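Local coordinates for CPXV018 protein (Cowpox virus, PDB 4PDC), which probably acts as a secreted viral decoy, using an MHC class I-like platform to bind the NKG2D receptor of natural killer cells and blunt their activation, at residues F44-Y55 against H137-S148. The protein carries 2 engineered substitutions. Residues are numbered along the deposited sequence; the frame is centred on the assembly and turned at random.
Sequences FMIGDEIFLPFY and HLRSLVRKMEDS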
loop_
_atom_site.group_PDB
_atom_site.type_symbol
_atom_site.label_atom_id
_atom_site.label_comp_id
_atom_site.label_asym_id
_atom_site.label_seq_id
_atom_site.Cartn_x
_atom_site.Cartn_y
_atom_site.Cartn_z
ATOM N N PHE E 44 7.401 16.900 20.355
ATOM C CA PHE E 44 6.240 16.013 20.370
ATOM C C PHE E 44 6.486 14.719 19.592
ATOM O O PHE E 44 5.667 13.806 19.640
ATOM C CB PHE E 44 4.986 16.740 19.842
ATOM C CG PHE E 44 4.930 16.903 18.344
ATOM C CD1 PHE E 44 4.517 15.860 17.528
ATOM C CD2 PHE E 44 5.234 18.118 17.757
ATOM C CE1 PHE E 44 4.448 16.016 16.157
ATOM C CE2 PHE E 44 5.162 18.280 16.382
ATOM C CZ PHE E 44 4.768 17.225 15.582
ATOM N N MET E 45 7.624 14.627 18.906
ATOM C CA MET E 45 7.982 13.411 18.173
ATOM C C MET E 45 8.911 12.496 18.973
ATOM O O MET E 45 9.163 11.359 18.580
ATOM C CB MET E 45 8.641 13.771 16.839
ATOM C CG MET E 45 7.668 14.279 15.781
ATOM S SD MET E 45 6.296 13.153 15.451
ATOM C CE MET E 45 7.156 11.640 15.054
ATOM N N ILE E 46 9.423 12.989 20.094
ATOM C CA ILE E 46 10.298 12.179 20.932
ATOM C C ILE E 46 9.532 10.999 21.515
ATOM O O ILE E 46 8.452 11.165 22.079
ATOM C CB ILE E 46 10.926 13.023 22.056
ATOM C CG1 ILE E 46 11.967 13.970 21.448
ATOM C CG2 ILE E 46 11.579 12.128 23.118
ATOM C CD1 ILE E 46 12.566 14.968 22.414
ATOM N N GLY E 47 10.098 9.805 21.359
ATOM C CA GLY E 47 9.495 8.596 21.887
ATOM C C GLY E 47 8.473 7.963 20.959
ATOM O O GLY E 47 7.918 6.909 21.270
ATOM N N ASP E 48 8.216 8.598 19.820
ATOM C CA ASP E 48 7.267 8.052 18.856
ATOM C C ASP E 48 7.721 6.673 18.381
ATOM O O ASP E 48 8.881 6.488 18.022
ATOM C CB ASP E 48 7.106 8.994 17.666
ATOM C CG ASP E 48 6.358 8.348 16.516
ATOM O OD1 ASP E 48 5.140 8.114 16.651
ATOM O OD2 ASP E 48 6.991 8.073 15.475
ATOM N N GLU E 49 6.804 5.709 18.392
ATOM C CA GLU E 49 7.126 4.331 18.025
ATOM C C GLU E 49 6.319 3.867 16.811
ATOM O O GLU E 49 6.325 2.687 16.471
ATOM C CB GLU E 49 6.880 3.392 19.220
ATOM C CG GLU E 49 5.475 3.475 19.799
ATOM C CD GLU E 49 5.266 2.579 21.016
ATOM O OE1 GLU E 49 4.286 2.809 21.755
ATOM O OE2 GLU E 49 6.070 1.650 21.232
ATOM N N ILE E 50 5.643 4.806 16.155
ATOM C CA ILE E 50 4.772 4.492 15.022
ATOM C C ILE E 50 5.311 5.046 13.704
ATOM O O ILE E 50 5.500 4.310 12.738
ATOM C CB ILE E 50 3.359 5.051 15.253
ATOM C CG1 ILE E 50 2.736 4.398 16.490
ATOM C CG2 ILE E 50 2.476 4.811 14.034
ATOM C CD1 ILE E 50 1.554 5.151 17.041
ATOM N N PHE E 51 5.549 6.348 13.664
ATOM C CA PHE E 51 5.917 7.003 12.417
ATOM C C PHE E 51 7.415 6.927 12.126
ATOM O O PHE E 51 7.808 6.674 10.987
ATOM C CB PHE E 51 5.438 8.452 12.449
ATOM C CG PHE E 51 3.948 8.568 12.575
ATOM C CD1 PHE E 51 3.140 8.503 11.455
ATOM C CD2 PHE E 51 3.352 8.692 13.820
ATOM C CE1 PHE E 51 1.765 8.585 11.569
ATOM C CE2 PHE E 51 1.977 8.777 13.940
ATOM C CZ PHE E 51 1.184 8.720 12.815
ATOM N N LEU E 52 8.246 7.123 13.145
ATOM C CA LEU E 52 9.693 7.066 12.951
ATOM C C LEU E 52 10.147 5.727 12.349
ATOM O O LEU E 52 10.873 5.716 11.354
ATOM C CB LEU E 52 10.430 7.322 14.272
ATOM C CG LEU E 52 10.329 8.733 14.864
ATOM C CD1 LEU E 52 11.097 8.802 16.179
ATOM C CD2 LEU E 52 10.836 9.800 13.899
ATOM N N PRO E 53 9.726 4.594 12.941
ATOM C CA PRO E 53 10.199 3.320 12.376
ATOM C C PRO E 53 9.638 3.054 10.985
ATOM O O PRO E 53 10.321 2.454 10.160
ATOM C CB PRO E 53 9.698 2.273 13.379
ATOM C CG PRO E 53 8.586 2.932 14.102
ATOM C CD PRO E 53 8.913 4.391 14.151
ATOM N N PHE E 54 8.414 3.508 10.736
ATOM C CA PHE E 54 7.788 3.367 9.427
ATOM C C PHE E 54 8.563 4.170 8.383
ATOM O O PHE E 54 8.925 3.645 7.331
ATOM C CB PHE E 54 6.325 3.824 9.486
ATOM C CG PHE E 54 5.598 3.728 8.173
ATOM C CD1 PHE E 54 5.075 2.521 7.742
ATOM C CD2 PHE E 54 5.419 4.847 7.382
ATOM C CE1 PHE E 54 4.396 2.432 6.539
ATOM C CE2 PHE E 54 4.743 4.763 6.175
ATOM C CZ PHE E 54 4.232 3.553 5.756
ATOM N N TYR E 55 8.829 5.437 8.685
ATOM C CA TYR E 55 9.544 6.304 7.759
ATOM C C TYR E 55 10.980 5.835 7.549
ATOM O O TYR E 55 11.522 5.968 6.450
ATOM C CB TYR E 55 9.545 7.755 8.255
ATOM C CG TYR E 55 8.184 8.435 8.233
ATOM C CD1 TYR E 55 7.219 8.095 7.289
ATOM C CD2 TYR E 55 7.872 9.424 9.160
ATOM C CE1 TYR E 55 5.975 8.721 7.277
ATOM C CE2 TYR E 55 6.638 10.053 9.154
ATOM C CZ TYR E 55 5.695 9.696 8.214
ATOM O OH TYR E 55 4.473 10.320 8.222
ATOM N N HIS E 137 -1.617 10.215 8.097
ATOM C CA HIS E 137 -0.456 10.519 8.933
ATOM C C HIS E 137 -0.480 11.984 9.354
ATOM O O HIS E 137 -0.226 12.312 10.515
ATOM C CB HIS E 137 0.855 10.217 8.205
ATOM C CG HIS E 137 1.161 8.758 8.083
ATOM N ND1 HIS E 137 2.451 8.272 8.045
ATOM C CD2 HIS E 137 0.350 7.678 7.985
ATOM C CE1 HIS E 137 2.421 6.957 7.930
ATOM N NE2 HIS E 137 1.157 6.572 7.891
ATOM N N LEU E 138 -0.782 12.858 8.400
ATOM C CA LEU E 138 -0.856 14.293 8.655
ATOM C C LEU E 138 -1.835 14.599 9.787
ATOM O O LEU E 138 -1.505 15.313 10.728
ATOM C CB LEU E 138 -1.261 15.038 7.379
ATOM C CG LEU E 138 -1.670 16.507 7.518
ATOM C CD1 LEU E 138 -0.577 17.330 8.188
ATOM C CD2 LEU E 138 -2.014 17.089 6.153
ATOM N N ARG E 139 -3.035 14.042 9.698
ATOM C CA ARG E 139 -4.051 14.274 10.713
ATOM C C ARG E 139 -3.620 13.702 12.068
ATOM O O ARG E 139 -3.848 14.312 13.112
ATOM C CB ARG E 139 -5.381 13.669 10.261
ATOM C CG ARG E 139 -5.987 14.394 9.065
ATOM C CD ARG E 139 -7.244 13.704 8.561
ATOM N NE ARG E 139 -8.326 13.757 9.537
ATOM C CZ ARG E 139 -9.402 12.980 9.503
ATOM N NH1 ARG E 139 -9.545 12.079 8.540
ATOM N NH2 ARG E 139 -10.333 13.098 10.440
ATOM N N SER E 140 -2.973 12.544 12.049
ATOM C CA SER E 140 -2.494 11.935 13.285
ATOM C C SER E 140 -1.362 12.764 13.895
ATOM O O SER E 140 -1.248 12.872 15.118
ATOM C CB SER E 140 -2.023 10.503 13.030
ATOM O OG SER E 140 -3.049 9.731 12.426
ATOM N N LEU E 141 -0.525 13.355 13.047
ATOM C CA LEU E 141 0.606 14.147 13.530
ATOM C C LEU E 141 0.144 15.507 14.043
ATOM O O LEU E 141 0.704 16.037 15.003
ATOM C CB LEU E 141 1.650 14.323 12.427
ATOM C CG LEU E 141 2.440 13.066 12.055
ATOM C CD1 LEU E 141 3.211 13.290 10.765
ATOM C CD2 LEU E 141 3.383 12.643 13.179
ATOM N N VAL E 142 -0.878 16.071 13.410
ATOM C CA VAL E 142 -1.472 17.306 13.901
ATOM C C VAL E 142 -2.012 17.064 15.309
ATOM O O VAL E 142 -1.910 17.928 16.177
ATOM C CB VAL E 142 -2.594 17.811 12.967
ATOM C CG1 VAL E 142 -3.408 18.914 13.635
ATOM C CG2 VAL E 142 -2.004 18.325 11.659
ATOM N N ARG E 143 -2.568 15.878 15.530
ATOM C CA ARG E 143 -3.107 15.513 16.836
ATOM C C ARG E 143 -2.021 15.513 17.911
ATOM O O ARG E 143 -2.199 16.106 18.975
ATOM C CB ARG E 143 -3.783 14.143 16.765
ATOM C CG ARG E 143 -4.272 13.598 18.097
ATOM C CD ARG E 143 -5.322 14.494 18.730
ATOM N NE ARG E 143 -5.813 13.938 19.989
ATOM C CZ ARG E 143 -6.772 13.022 20.085
ATOM N NH1 ARG E 143 -7.359 12.546 18.995
ATOM N NH2 ARG E 143 -7.144 12.578 21.277
ATOM N N LYS E 144 -0.901 14.848 17.635
ATOM C CA LYS E 144 0.223 14.829 18.566
ATOM C C LYS E 144 0.696 16.244 18.860
ATOM O O LYS E 144 0.910 16.616 20.012
ATOM C CB LYS E 144 1.393 14.018 18.008
ATOM C CG LYS E 144 1.098 12.556 17.759
ATOM C CD LYS E 144 2.375 11.783 17.449
ATOM C CE LYS E 144 3.190 11.521 18.707
ATOM N NZ LYS E 144 4.448 10.779 18.420
ATOM N N MET E 145 0.857 17.022 17.798
ATOM C CA MET E 145 1.395 18.370 17.899
ATOM C C MET E 145 0.498 19.268 18.746
ATOM O O MET E 145 0.984 20.085 19.530
ATOM C CB MET E 145 1.579 18.960 16.499
ATOM C CG MET E 145 2.082 20.396 16.474
ATOM S SD MET E 145 0.738 21.593 16.399
ATOM C CE MET E 145 0.095 21.300 14.753
ATOM N N GLU E 146 -0.812 19.112 18.593
ATOM C CA GLU E 146 -1.759 19.937 19.333
ATOM C C GLU E 146 -1.876 19.488 20.790
ATOM O O GLU E 146 -2.217 20.287 21.660
ATOM C CB GLU E 146 -3.128 19.913 18.653
ATOM C CG GLU E 146 -3.162 20.701 17.345
ATOM C CD GLU E 146 -4.533 20.713 16.694
ATOM O OE1 GLU E 146 -5.406 19.928 17.123
ATOM O OE2 GLU E 146 -4.738 21.511 15.753
ATOM N N ASP E 147 -1.581 18.219 21.054
ATOM C CA ASP E 147 -1.619 17.694 22.417
ATOM C C ASP E 147 -0.247 17.750 23.092
ATOM O O ASP E 147 -0.052 17.164 24.158
ATOM C CB ASP E 147 -2.131 16.251 22.422
ATOM C CG ASP E 147 -3.565 16.140 21.948
ATOM O OD1 ASP E 147 -4.232 17.188 21.805
ATOM O OD2 ASP E 147 -4.030 15.000 21.729
ATOM N N SER E 148 0.699 18.457 22.480
ATOM C CA SER E 148 2.056 18.536 23.017
ATOM C C SER E 148 2.106 19.337 24.320
ATOM O O SER E 148 1.678 20.489 24.365
ATOM C CB SER E 148 3.001 19.163 21.988
ATOM O OG SER E 148 4.320 19.263 22.499
HETATM O O HOH W 1 6.581 20.050 20.500
HETATM O O HOH W 2 5.968 10.575 20.750
#
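Phe51, Phe54 and Tyr55 gather round His137 in an aromatic cluster that links the two helical arms of an MHC class I-like platform, above its antiparallel sheet. Helices 51-55 and 137-146 run roughly antiparallel, at 145°, with axes 13.3 Å apart, so long side chains do the bridging. The imidazole of His137 is the centrepiece. Phe51 points its CD1/CE1 edge at one imidazole face in a T-shaped pair, centroids 4.9 Å apart, while the imidazole in turn directs an edge at the face of Phe54, offset, with CE1 nearest to CE2 and CD2 of that ring. Tyr55 OH comes in at the imidazole edge and shares a nearly straight hydrogen bond (162°) with ND1, 2.9 Å long, which would fix the ring's rotation. His137 also packs on an aromatic side chain of the partner protein, which puts this end of the contact at the interface between the two proteins.

Next along, Leu141 lays CD2 over a Phe51 face, 4.1 Å from the ring centroid, as a CH-pi contact; Ile50 CG2 covers the opposite face. Leu141 CD2 also meets Met45 SD at 3.7 Å.

Near the C-terminal end of helix 137-146, Phe44 lies against the helix. With chi1 at 77°, its CG lies between backbone N and carbonyl carbon, a rotation that turns the ring to the helix so that Met145 CB meets one face, 3.8 Å from the centroid. Phe44 reaches on to Ile30 and Leu25 of the sheet below.

A second polar contact centres on Asp48. Its OD2 takes the N-H of Leu52 at 2.8 Å, tying the carboxylate to the first turn of helix 51-64, and OD1 forms a salt bridge with Lys144 NZ, its hydrogen bond weak. Lys144, bent at chi3, brings NZ 2.8 Å from a water, to which it donates; that water in turn donates a hydrogen bond to the carbonyl O of Ile46.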